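PDB 4R84: sialyltransferase 0160 from Photobacterium damselae, which catalyses the transfer of sialic acid from its CMP-activated donor to a galactose-containing acceptor, most likely in alpha-2,6 linkage. Local coordinates for residues N305-D308 with L309-Y312; K373-Y376 with A377-V381; D188-A191 with Q192-R196; G492-K495 with E496-L500. All coordinates share one frame; numbering follows the deposited sequence.

How the contacts relate
All four are local contacts along one continuous stretch each, spread over the two Rossmann-like halves of a GT-B glycosyltransferase. Contacts 1 and 3 belong to the half whose parallel strands form part of the large mixed sheet, with centres about 39 Å apart. Contacts 2 and 4 lie on the same side of the chain's centre, about 23 Å apart centre to centre, beside the parallel strands of the other half. Contact 2 comes nearer the bound donor analogue, the Gln-380 side chain about 7 Å away; that of Val-499 in contact 4 is at about 11 Å. Contacts 2 and 3 are farthest apart, their centres about 54 Å from each other on opposite sides of the chain's centre.

Contact 1 of 4, residues N305-D308 with L309-Y312; sequences NLHD and LRDY
His-307 and Arg-310 form a flat guanidinium-imidazole stack one turn apart on helix 307-313, which belongs to the connection between the parallel strands 290-294 and 317-319 of a Rossmann-like sheet. The two side chains lie side by side and point the same way. Their planes are only 13° apart and their centres 4.0 Å, the guanidinium being shifted toward the rim of the ring. Arg-310 NH2 rests over His-307 CG at 3.5 Å, while Arg-310 NH1 reaches toward His-307 CD2. The arginine chain leaves with CG anti to its nitrogen and then bends at chi3 (58°), which turns the guanidinium back over the ring. Both groups are also tied to Asp-301: His-307 NE2 binds its carbonyl oxygen and Arg-310 NH1 its carboxylate, so the stack is held at two further points.

The helix itself begins in this turn. Arg-310 N donates to Leu-306 O at 2.9 Å, and Asp-311 N to His-307 O and Tyr-312 N to Asp-308 O, each at 3.0 Å. Asp-308 CG stands between its own nitrogen and carbonyl carbon (chi1 56°), which brings Asp-308 OD1 to 2.7 Å from Leu-309 N in a weak, bent bond; its other oxygen pairs with Lys-252. On another side Leu-306 and Leu-309 pack on Trp-246 and Leu-300, and Tyr-312 meets His-285 edge-to-face while its hydroxyl binds Asn-283. Next to the stack, Arg-310 NE forms a long salt bridge with Asp-311 OD1 at 3.6 Å.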
loop_
_atom_site.group_PDB
_atom_site.type_symbol
_atom_site.label_atom_id
_atom_site.label_comp_id
_atom_site.label_asym_id
_atom_site.label_seq_id
_atom_site.Cartn_x
_atom_site.Cartn_y
_atom_site.Cartn_z
ATOM N N ASN A 305 1.628 27.031 -1.712
ATOM C CA ASN A 305 0.233 27.110 -2.139
ATOM C C ASN A 305 -0.562 25.837 -1.825
ATOM O O ASN A 305 -1.720 25.722 -2.223
ATOM C CB ASN A 305 0.139 27.397 -3.634
ATOM C CG ASN A 305 0.423 28.858 -3.962
ATOM O OD1 ASN A 305 0.032 29.755 -3.222
ATOM N ND2 ASN A 305 1.109 29.096 -5.072
ATOM N N LEU A 306 0.059 24.899 -1.119
ATOM C CA LEU A 306 -0.640 23.691 -0.681
ATOM C C LEU A 306 -0.778 23.631 0.836
ATOM O O LEU A 306 -1.263 22.636 1.385
ATOM C CB LEU A 306 0.081 22.428 -1.172
ATOM C CG LEU A 306 -0.013 22.142 -2.673
ATOM C CD1 LEU A 306 0.751 20.874 -3.016
ATOM C CD2 LEU A 306 -1.457 22.049 -3.180
ATOM N N HIS A 307 -0.345 24.688 1.518
ATOM C CA HIS A 307 -0.487 24.748 2.969
ATOM C C HIS A 307 -1.957 24.669 3.370
ATOM O O HIS A 307 -2.296 24.104 4.413
ATOM C CB HIS A 307 0.143 26.028 3.514
ATOM C CG HIS A 307 1.637 25.996 3.533
ATOM N ND1 HIS A 307 2.399 27.054 3.982
ATOM C CD2 HIS A 307 2.513 25.043 3.138
ATOM C CE1 HIS A 307 3.680 26.747 3.877
ATOM N NE2 HIS A 307 3.776 25.531 3.367
ATOM N N ASP A 308 -2.831 25.233 2.537
ATOM C CA ASP A 308 -4.256 25.209 2.832
ATOM C C ASP A 308 -4.811 23.783 2.710
ATOM O O ASP A 308 -5.683 23.383 3.493
ATOM C CB ASP A 308 -5.019 26.186 1.928
ATOM C CG ASP A 308 -4.790 25.939 0.443
ATOM O OD1 ASP A 308 -3.964 25.070 0.076
ATOM O OD2 ASP A 308 -5.426 26.655 -0.364
ATOM N N LEU A 309 -4.300 23.012 1.750
ATOM C CA LEU A 309 -4.691 21.605 1.647
ATOM C C LEU A 309 -4.123 20.799 2.817
ATOM O O LEU A 309 -4.818 19.955 3.403
ATOM C CB LEU A 309 -4.238 21.010 0.311
ATOM C CG LEU A 309 -4.580 19.518 0.191
ATOM C CD1 LEU A 309 -6.091 19.298 0.235
ATOM C CD2 LEU A 309 -3.994 18.917 -1.091
ATOM N N ARG A 310 -2.873 21.084 3.177
ATOM C CA ARG A 310 -2.242 20.451 4.335
ATOM C C ARG A 310 -3.107 20.581 5.585
ATOM O O ARG A 310 -3.358 19.595 6.310
ATOM C CB ARG A 310 -0.878 21.086 4.608
ATOM C CG ARG A 310 -0.154 20.486 5.794
ATOM C CD ARG A 310 1.048 21.309 6.149
ATOM N NE ARG A 310 0.681 22.695 6.450
ATOM C CZ ARG A 310 1.562 23.679 6.575
ATOM N NH1 ARG A 310 2.853 23.425 6.404
ATOM N NH2 ARG A 310 1.155 24.912 6.844
ATOM N N ASP A 311 -3.593 21.794 5.807
ATOM C CA ASP A 311 -4.446 22.067 6.959
ATOM C C ASP A 311 -5.790 21.363 6.834
ATOM O O ASP A 311 -6.325 20.864 7.822
ATOM C CB ASP A 311 -4.658 23.571 7.126
ATOM C CG ASP A 311 -3.377 24.302 7.482
ATOM O OD1 ASP A 311 -2.434 23.643 7.974
ATOM O OD2 ASP A 311 -3.314 25.533 7.268
ATOM N N TYR A 312 -6.310 21.313 5.611
ATOM C CA TYR A 312 -7.609 20.698 5.333
ATOM C C TYR A 312 -7.582 19.197 5.567
ATOM O O TYR A 312 -8.562 18.620 6.037
ATOM C CB TYR A 312 -8.038 20.983 3.889
ATOM C CG TYR A 312 -9.437 20.515 3.548
ATOM C CD1 TYR A 312 -10.547 21.167 4.063
ATOM C CD2 TYR A 312 -9.647 19.416 2.717
ATOM C CE1 TYR A 312 -11.825 20.749 3.759
ATOM C CE2 TYR A 312 -10.922 18.991 2.400
ATOM C CZ TYR A 312 -12.014 19.667 2.923
ATOM O OH TYR A 312 -13.298 19.266 2.627
#

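Contact 2 of 4, residues K373-Y376 with A377-V381; sequences KEYY and AQQQV
Tyr-376 O is gripped twice by one residue a turn later: Gln-380 NE2 donates to it at 3.3 Å and Gln-380 N, weakly, at 3.4 Å. The side-chain amide comes from above the carbonyl plane, about 60° out of it, although the oxygen lies close to the plane of the amide itself. Gln-380 runs extended beyond CG, and its OE1 accepts from Thr-364 N, so both ends of the amide are engaged and its rotation is probably fixed.

Farther round the helix, Gln-379 lies over one face of the Tyr-375 ring. A CH-pi contact puts Gln-379 CG 3.9 Å from the ring centroid, 21° off the normal, and a bend at chi2 then lays the amide roughly along the ring, planes 19° apart, with Gln-379 NE2 3.7 Å from Tyr-375 CE2. The tyrosine hydroxyl binds Ala-503 O at the chain terminus. Tyr-375 CD1 in turn stands over the centre of the Tyr-376 ring.

Helix 373-388 is the crossover of a beta-alpha-beta unit between strands 358-362 and 401-405. Ala-377 and Gln-380 settle against Ile-413, Ile-416 and Ile-417 of helix 412-419.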
loop_
_atom_site.group_PDB
_atom_site.type_symbol
_atom_site.label_atom_id
_atom_site.label_comp_id
_atom_site.label_asym_id
_atom_site.label_seq_id
_atom_site.Cartn_x
_atom_site.Cartn_y
_atom_site.Cartn_z
ATOM N N LYS A 373 11.832 0.627 -33.672
ATOM C CA LYS A 373 12.179 0.131 -32.350
ATOM C C LYS A 373 13.669 0.194 -32.051
ATOM O O LYS A 373 14.092 0.551 -30.946
ATOM C CB LYS A 373 11.732 -1.318 -32.216
ATOM C CG LYS A 373 11.794 -1.799 -30.815
ATOM C CD LYS A 373 10.662 -2.708 -30.557
ATOM C CE LYS A 373 9.401 -2.051 -31.014
ATOM N NZ LYS A 373 8.248 -2.969 -30.895
ATOM N N GLU A 374 14.464 -0.123 -33.062
ATOM C CA GLU A 374 15.912 -0.127 -32.935
ATOM C C GLU A 374 16.455 1.259 -32.627
ATOM O O GLU A 374 17.446 1.384 -31.915
ATOM C CB GLU A 374 16.563 -0.685 -34.206
ATOM C CG GLU A 374 16.408 -2.191 -34.362
ATOM C CD GLU A 374 14.994 -2.611 -34.727
ATOM O OE1 GLU A 374 14.271 -1.814 -35.367
ATOM O OE2 GLU A 374 14.595 -3.733 -34.343
ATOM N N TYR A 375 15.830 2.297 -33.180
ATOM C CA TYR A 375 16.242 3.668 -32.867
ATOM C C TYR A 375 16.094 3.956 -31.378
ATOM O O TYR A 375 16.980 4.543 -30.761
ATOM C CB TYR A 375 15.431 4.677 -33.678
ATOM C CG TYR A 375 15.534 6.132 -33.235
ATOM C CD1 TYR A 375 14.757 6.628 -32.196
ATOM C CD2 TYR A 375 16.389 7.018 -33.889
ATOM C CE1 TYR A 375 14.830 7.949 -31.811
ATOM C CE2 TYR A 375 16.463 8.348 -33.508
ATOM C CZ TYR A 375 15.689 8.806 -32.470
ATOM O OH TYR A 375 15.759 10.129 -32.073
ATOM N N TYR A 376 14.973 3.537 -30.792
ATOM C CA TYR A 376 14.722 3.858 -29.393
ATOM C C TYR A 376 15.677 3.109 -28.497
ATOM O O TYR A 376 16.120 3.652 -27.487
ATOM C CB TYR A 376 13.248 3.578 -29.020
ATOM C CG TYR A 376 12.373 4.547 -29.783
ATOM C CD1 TYR A 376 12.330 5.890 -29.431
ATOM C CD2 TYR A 376 11.648 4.137 -30.899
ATOM C CE1 TYR A 376 11.567 6.803 -30.159
ATOM C CE2 TYR A 376 10.877 5.040 -31.624
ATOM C CZ TYR A 376 10.847 6.361 -31.261
ATOM O OH TYR A 376 10.091 7.247 -31.995
ATOM N N ALA A 377 16.025 1.882 -28.876
ATOM C CA ALA A 377 17.032 1.123 -28.131
ATOM C C ALA A 377 18.394 1.793 -28.258
ATOM O O ALA A 377 19.136 1.901 -27.285
ATOM C CB ALA A 377 17.102 -0.316 -28.627
ATOM N N GLN A 378 18.717 2.259 -29.462
ATOM C CA GLN A 378 20.026 2.865 -29.687
ATOM C C GLN A 378 20.203 4.167 -28.906
ATOM O O GLN A 378 21.298 4.451 -28.414
ATOM C CB GLN A 378 20.263 3.108 -31.182
ATOM C CG GLN A 378 21.635 3.728 -31.514
ATOM C CD GLN A 378 22.811 2.894 -31.009
ATOM O OE1 GLN A 378 22.853 1.678 -31.197
ATOM N NE2 GLN A 378 23.784 3.554 -30.384
ATOM N N GLN A 379 19.143 4.960 -28.785
ATOM C CA GLN A 379 19.248 6.195 -28.032
ATOM C C GLN A 379 19.568 5.919 -26.573
ATOM O O GLN A 379 20.336 6.651 -25.945
ATOM C CB GLN A 379 17.969 7.017 -28.133
ATOM C CG GLN A 379 17.649 7.477 -29.546
ATOM C CD GLN A 379 18.888 7.980 -30.274
ATOM O OE1 GLN A 379 19.438 9.016 -29.930
ATOM N NE2 GLN A 379 19.297 7.261 -31.321
ATOM N N GLN A 380 18.999 4.839 -26.038
ATOM C CA GLN A 380 19.233 4.498 -24.642
ATOM C C GLN A 380 20.650 3.977 -24.464
ATOM O O GLN A 380 21.309 4.295 -23.471
ATOM C CB GLN A 380 18.189 3.501 -24.162
ATOM C CG GLN A 380 16.770 4.088 -24.277
ATOM C CD GLN A 380 15.695 3.155 -23.748
ATOM O OE1 GLN A 380 15.675 2.812 -22.566
ATOM N NE2 GLN A 380 14.808 2.727 -24.630
ATOM N N VAL A 381 21.134 3.213 -25.442
ATOM C CA VAL A 381 22.533 2.795 -25.442
ATOM C C VAL A 381 23.440 4.025 -25.461
ATOM O O VAL A 381 24.433 4.096 -24.727
ATOM C CB VAL A 381 22.855 1.877 -26.640
ATOM C CG1 VAL A 381 24.349 1.613 -26.717
ATOM C CG2 VAL A 381 22.114 0.552 -26.484
#

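Contact 3 of 4, residues D188-A191 with Q192-R196; sequences DEYA and QSKNR
The Tyr-190 ring is met obliquely by Lys-194 CE, 3.4 Å from Tyr-190 CZ, while Leu-120 and Leu-197 of the neighbouring strands also touch the tyrosine. The other flat pair is looser: the carboxylate of Asp-188 and the amide of Gln-192 are turned 63° against each other, and Asp-188 OD2 stays 3.8 Å from Gln-192 NE2.

Both pairs sit where helix 181-192 ends and the chain turns toward strand 197-204 of the Rossmann-like sheet. Here the carbonyl of Tyr-190 takes a bond from Ser-193 OG at 2.6 Å, besides a weak one from Ser-193 N. The serine hydroxyl can do this because it stands between its own nitrogen and carbonyl carbon (chi1 78°), facing back into the last turn. Lys-194 N donates to Ala-191 O at 3.2 Å from above the carbonyl plane, and Lys-224 NZ reaches the same oxygen weakly.

Bent at chi2 (-62°), the lysine chain crosses the tyrosine at a slant, and one water joins the two ends: it accepts from Lys-194 NZ at 2.9 Å and lies 2.6 Å from Tyr-190 OH. The contact thus rests on methylene packing and a water bridge between ammonium and phenol, consistent with the ammonium staying hydrated.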
loop_
_atom_site.group_PDB
_atom_site.type_symbol
_atom_site.label_atom_id
_atom_site.label_comp_id
_atom_site.label_asym_id
_atom_site.label_seq_id
_atom_site.Cartn_x
_atom_site.Cartn_y
_atom_site.Cartn_z
ATOM N N ASP A 188 -21.318 -7.883 -1.977
ATOM C CA ASP A 188 -22.735 -7.891 -1.643
ATOM C C ASP A 188 -23.162 -9.227 -1.050
ATOM O O ASP A 188 -23.822 -9.261 -0.022
ATOM C CB ASP A 188 -23.584 -7.590 -2.875
ATOM C CG ASP A 188 -25.051 -7.482 -2.538
ATOM O OD1 ASP A 188 -25.440 -6.463 -1.922
ATOM O OD2 ASP A 188 -25.799 -8.424 -2.864
ATOM N N GLU A 189 -22.726 -10.318 -1.667
ATOM C CA GLU A 189 -23.046 -11.655 -1.174
ATOM C C GLU A 189 -22.422 -11.906 0.198
ATOM O O GLU A 189 -23.038 -12.500 1.088
ATOM C CB GLU A 189 -22.532 -12.708 -2.150
ATOM C CG GLU A 189 -22.971 -14.116 -1.826
ATOM C CD GLU A 189 -22.395 -15.130 -2.793
ATOM O OE1 GLU A 189 -21.226 -14.948 -3.195
ATOM O OE2 GLU A 189 -23.123 -16.070 -3.189
ATOM N N TYR A 190 -21.182 -11.452 0.359
ATOM C CA TYR A 190 -20.474 -11.647 1.615
ATOM C C TYR A 190 -21.200 -10.912 2.726
ATOM O O TYR A 190 -21.398 -11.469 3.802
ATOM C CB TYR A 190 -19.018 -11.173 1.512
ATOM C CG TYR A 190 -18.157 -11.642 2.668
ATOM C CD1 TYR A 190 -17.563 -12.902 2.642
ATOM C CD2 TYR A 190 -17.927 -10.822 3.782
ATOM C CE1 TYR A 190 -16.783 -13.360 3.692
ATOM C CE2 TYR A 190 -17.138 -11.267 4.845
ATOM C CZ TYR A 190 -16.572 -12.534 4.788
ATOM O OH TYR A 190 -15.797 -12.983 5.817
ATOM N N ALA A 191 -21.614 -9.678 2.447
ATOM C CA ALA A 191 -22.320 -8.856 3.423
ATOM C C ALA A 191 -23.652 -9.479 3.820
ATOM O O ALA A 191 -24.032 -9.476 4.983
ATOM C CB ALA A 191 -22.532 -7.449 2.880
ATOM N N GLN A 192 -24.347 -10.008 2.829
ATOM C CA GLN A 192 -25.645 -10.636 3.033
ATOM C C GLN A 192 -25.500 -11.853 3.948
ATOM O O GLN A 192 -26.412 -12.180 4.689
ATOM C CB GLN A 192 -26.229 -10.985 1.655
ATOM C CG GLN A 192 -27.594 -11.609 1.569
ATOM C CD GLN A 192 -27.917 -11.989 0.117
ATOM O OE1 GLN A 192 -28.734 -12.864 -0.144
ATOM N NE2 GLN A 192 -27.264 -11.321 -0.828
ATOM N N SER A 193 -24.339 -12.505 3.907
ATOM C CA SER A 193 -24.126 -13.746 4.649
ATOM C C SER A 193 -23.795 -13.525 6.133
ATOM O O SER A 193 -23.751 -14.478 6.928
ATOM C CB SER A 193 -23.004 -14.555 3.995
ATOM O OG SER A 193 -21.732 -14.028 4.337
ATOM N N LYS A 194 -23.557 -12.269 6.505
ATOM C CA LYS A 194 -23.128 -11.937 7.869
ATOM C C LYS A 194 -24.192 -11.175 8.651
ATOM O O LYS A 194 -24.983 -10.427 8.086
ATOM C CB LYS A 194 -21.835 -11.093 7.845
ATOM C CG LYS A 194 -20.675 -11.708 7.083
ATOM C CD LYS A 194 -20.227 -13.032 7.702
ATOM C CE LYS A 194 -18.949 -13.531 7.046
ATOM N NZ LYS A 194 -18.571 -14.904 7.501
ATOM N N ASN A 195 -24.198 -11.354 9.964
ATOM C CA ASN A 195 -25.100 -10.605 10.826
ATOM C C ASN A 195 -24.760 -9.115 10.843
ATOM O O ASN A 195 -25.650 -8.251 10.817
ATOM C CB ASN A 195 -25.056 -11.191 12.242
ATOM C CG ASN A 195 -25.781 -10.342 13.251
ATOM O OD1 ASN A 195 -27.011 -10.222 13.212
ATOM N ND2 ASN A 195 -25.035 -9.798 14.207
ATOM N N ARG A 196 -23.463 -8.833 10.899
ATOM C CA ARG A 196 -22.921 -7.472 10.819
ATOM C C ARG A 196 -21.622 -7.530 10.033
ATOM O O ARG A 196 -20.994 -8.578 9.990
ATOM C CB ARG A 196 -22.659 -6.889 12.219
ATOM C CG ARG A 196 -23.873 -6.550 13.043
ATOM C CD ARG A 196 -23.459 -5.808 14.307
ATOM N NE ARG A 196 -22.683 -6.634 15.236
ATOM C CZ ARG A 196 -21.623 -6.200 15.924
ATOM N NH1 ARG A 196 -21.174 -4.963 15.743
ATOM N NH2 ARG A 196 -20.978 -7.016 16.759
HETATM O O HOH W 1 -15.930 -15.466 6.405
#

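Contact 4 of 4, residues G492-K495 with E496-L500; sequences GIVK and EKDVL
Val-494 slides past Asp-498 with its CB 3.9 Å from Asp-498 CB, and its CG2 touches Val-499 CG2 at 4.0 Å, the two valines crossing at about a right angle. This turn joins helix 483-490, closed by a Schellman motif at Gly-492, to strand 499-502, which pairs in parallel with strand 462-468. A 3-10 segment, 496-498, leads into the strand.

The backbone of Lys-495 is held from both its polar atoms by one residue. Lys-495 N points almost straight at Asp-498 OD2 (2.9 Å, 171°), meeting it on the anti side, and Asp-498 N returns a bond to Lys-495 O, also at 2.9 Å, from above the carbonyl plane. With CG anti to its carbonyl carbon (chi1 -59°), the buried aspartate folds its carboxylate back over the turn, so OD2 accepts a main-chain N-H, while the charge is probably balanced by Lys-497.

Around the turn, Val-494 packs on Met-488, Val-462 and Ile-465, while Val-499 touches Val-485, Leu-480 and Phe-467. The turn is thereby wedged between helices 476-481 and 483-490 and strand 462-468. The second carboxylate oxygen carries the salt bridge: Lys-497 NZ meets Asp-498 OD1 at 2.6 Å, nearly in line with its C-O bond.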
loop_
_atom_site.group_PDB
_atom_site.type_symbol
_atom_site.label_atom_id
_atom_site.label_comp_id
_atom_site.label_asym_id
_atom_site.label_seq_id
_atom_site.Cartn_x
_atom_site.Cartn_y
_atom_site.Cartn_z
ATOM N N GLY A 492 13.299 18.569 -4.503
ATOM C CA GLY A 492 14.719 18.317 -4.337
ATOM C C GLY A 492 15.182 16.969 -4.866
ATOM O O GLY A 492 16.283 16.502 -4.553
ATOM N N ILE A 493 14.368 16.359 -5.713
ATOM C CA ILE A 493 14.718 15.063 -6.266
ATOM C C ILE A 493 15.839 15.251 -7.257
ATOM O O ILE A 493 16.791 14.474 -7.298
ATOM C CB ILE A 493 13.522 14.394 -6.952
ATOM C CG1 ILE A 493 12.410 14.165 -5.925
ATOM C CG2 ILE A 493 13.954 13.085 -7.612
ATOM C CD1 ILE A 493 11.118 13.649 -6.523
ATOM N N VAL A 494 15.713 16.303 -8.049
ATOM C CA VAL A 494 16.758 16.685 -8.986
ATOM C C VAL A 494 16.998 18.188 -8.923
ATOM O O VAL A 494 16.143 18.953 -8.469
ATOM C CB VAL A 494 16.395 16.314 -10.438
ATOM C CG1 VAL A 494 16.353 14.823 -10.626
ATOM C CG2 VAL A 494 15.078 16.935 -10.817
ATOM N N LYS A 495 18.169 18.592 -9.407
ATOM C CA LYS A 495 18.440 19.976 -9.740
ATOM C C LYS A 495 18.405 20.104 -11.265
ATOM O O LYS A 495 18.399 19.097 -11.971
ATOM C CB LYS A 495 19.792 20.402 -9.166
ATOM C CG LYS A 495 19.818 20.383 -7.654
ATOM C CD LYS A 495 21.143 20.892 -7.106
ATOM C CE LYS A 495 21.057 21.044 -5.595
ATOM N NZ LYS A 495 20.861 19.727 -4.923
ATOM N N GLU A 496 18.367 21.331 -11.772
ATOM C CA GLU A 496 18.204 21.535 -13.201
ATOM C C GLU A 496 19.280 20.839 -14.021
ATOM O O GLU A 496 18.991 20.304 -15.090
ATOM C CB GLU A 496 18.188 23.024 -13.540
ATOM C CG GLU A 496 16.871 23.698 -13.221
ATOM C CD GLU A 496 16.694 24.998 -13.979
ATOM O OE1 GLU A 496 15.563 25.533 -13.985
ATOM O OE2 GLU A 496 17.680 25.468 -14.588
ATOM N N LYS A 497 20.507 20.824 -13.498
ATOM C CA LYS A 497 21.629 20.182 -14.172
ATOM C C LYS A 497 21.430 18.672 -14.359
ATOM O O LYS A 497 22.110 18.048 -15.174
ATOM C CB LYS A 497 22.923 20.411 -13.381
ATOM C CG LYS A 497 23.104 19.285 -12.382
ATOM C CD LYS A 497 24.339 19.318 -11.569
ATOM C CE LYS A 497 24.401 18.027 -10.772
ATOM N NZ LYS A 497 24.536 16.821 -11.625
ATOM N N ASP A 498 20.522 18.078 -13.580
ATOM C CA ASP A 498 20.278 16.646 -13.634
ATOM C C ASP A 498 19.244 16.304 -14.702
ATOM O O ASP A 498 19.042 15.135 -15.013
ATOM C CB ASP A 498 19.784 16.117 -12.284
ATOM C CG ASP A 498 20.773 16.378 -11.160
ATOM O OD1 ASP A 498 21.980 16.182 -11.394
ATOM O OD2 ASP A 498 20.347 16.790 -10.054
ATOM N N VAL A 499 18.576 17.322 -15.230
ATOM C CA VAL A 499 17.505 17.116 -16.194
ATOM C C VAL A 499 18.043 17.174 -17.617
ATOM O O VAL A 499 18.537 18.228 -18.082
ATOM C CB VAL A 499 16.384 18.155 -16.014
ATOM C CG1 VAL A 499 15.296 17.939 -17.051
ATOM C CG2 VAL A 499 15.797 18.050 -14.619
ATOM N N LEU A 500 17.966 16.034 -18.303
ATOM C CA LEU A 500 18.489 15.915 -19.658
ATOM C C LEU A 500 17.385 15.629 -20.669
ATOM O O LEU A 500 16.295 15.171 -20.315
ATOM C CB LEU A 500 19.555 14.810 -19.733
ATOM C CG LEU A 500 20.686 14.871 -18.701
ATOM C CD1 LEU A 500 21.699 13.738 -18.904
ATOM C CD2 LEU A 500 21.371 16.229 -18.715
#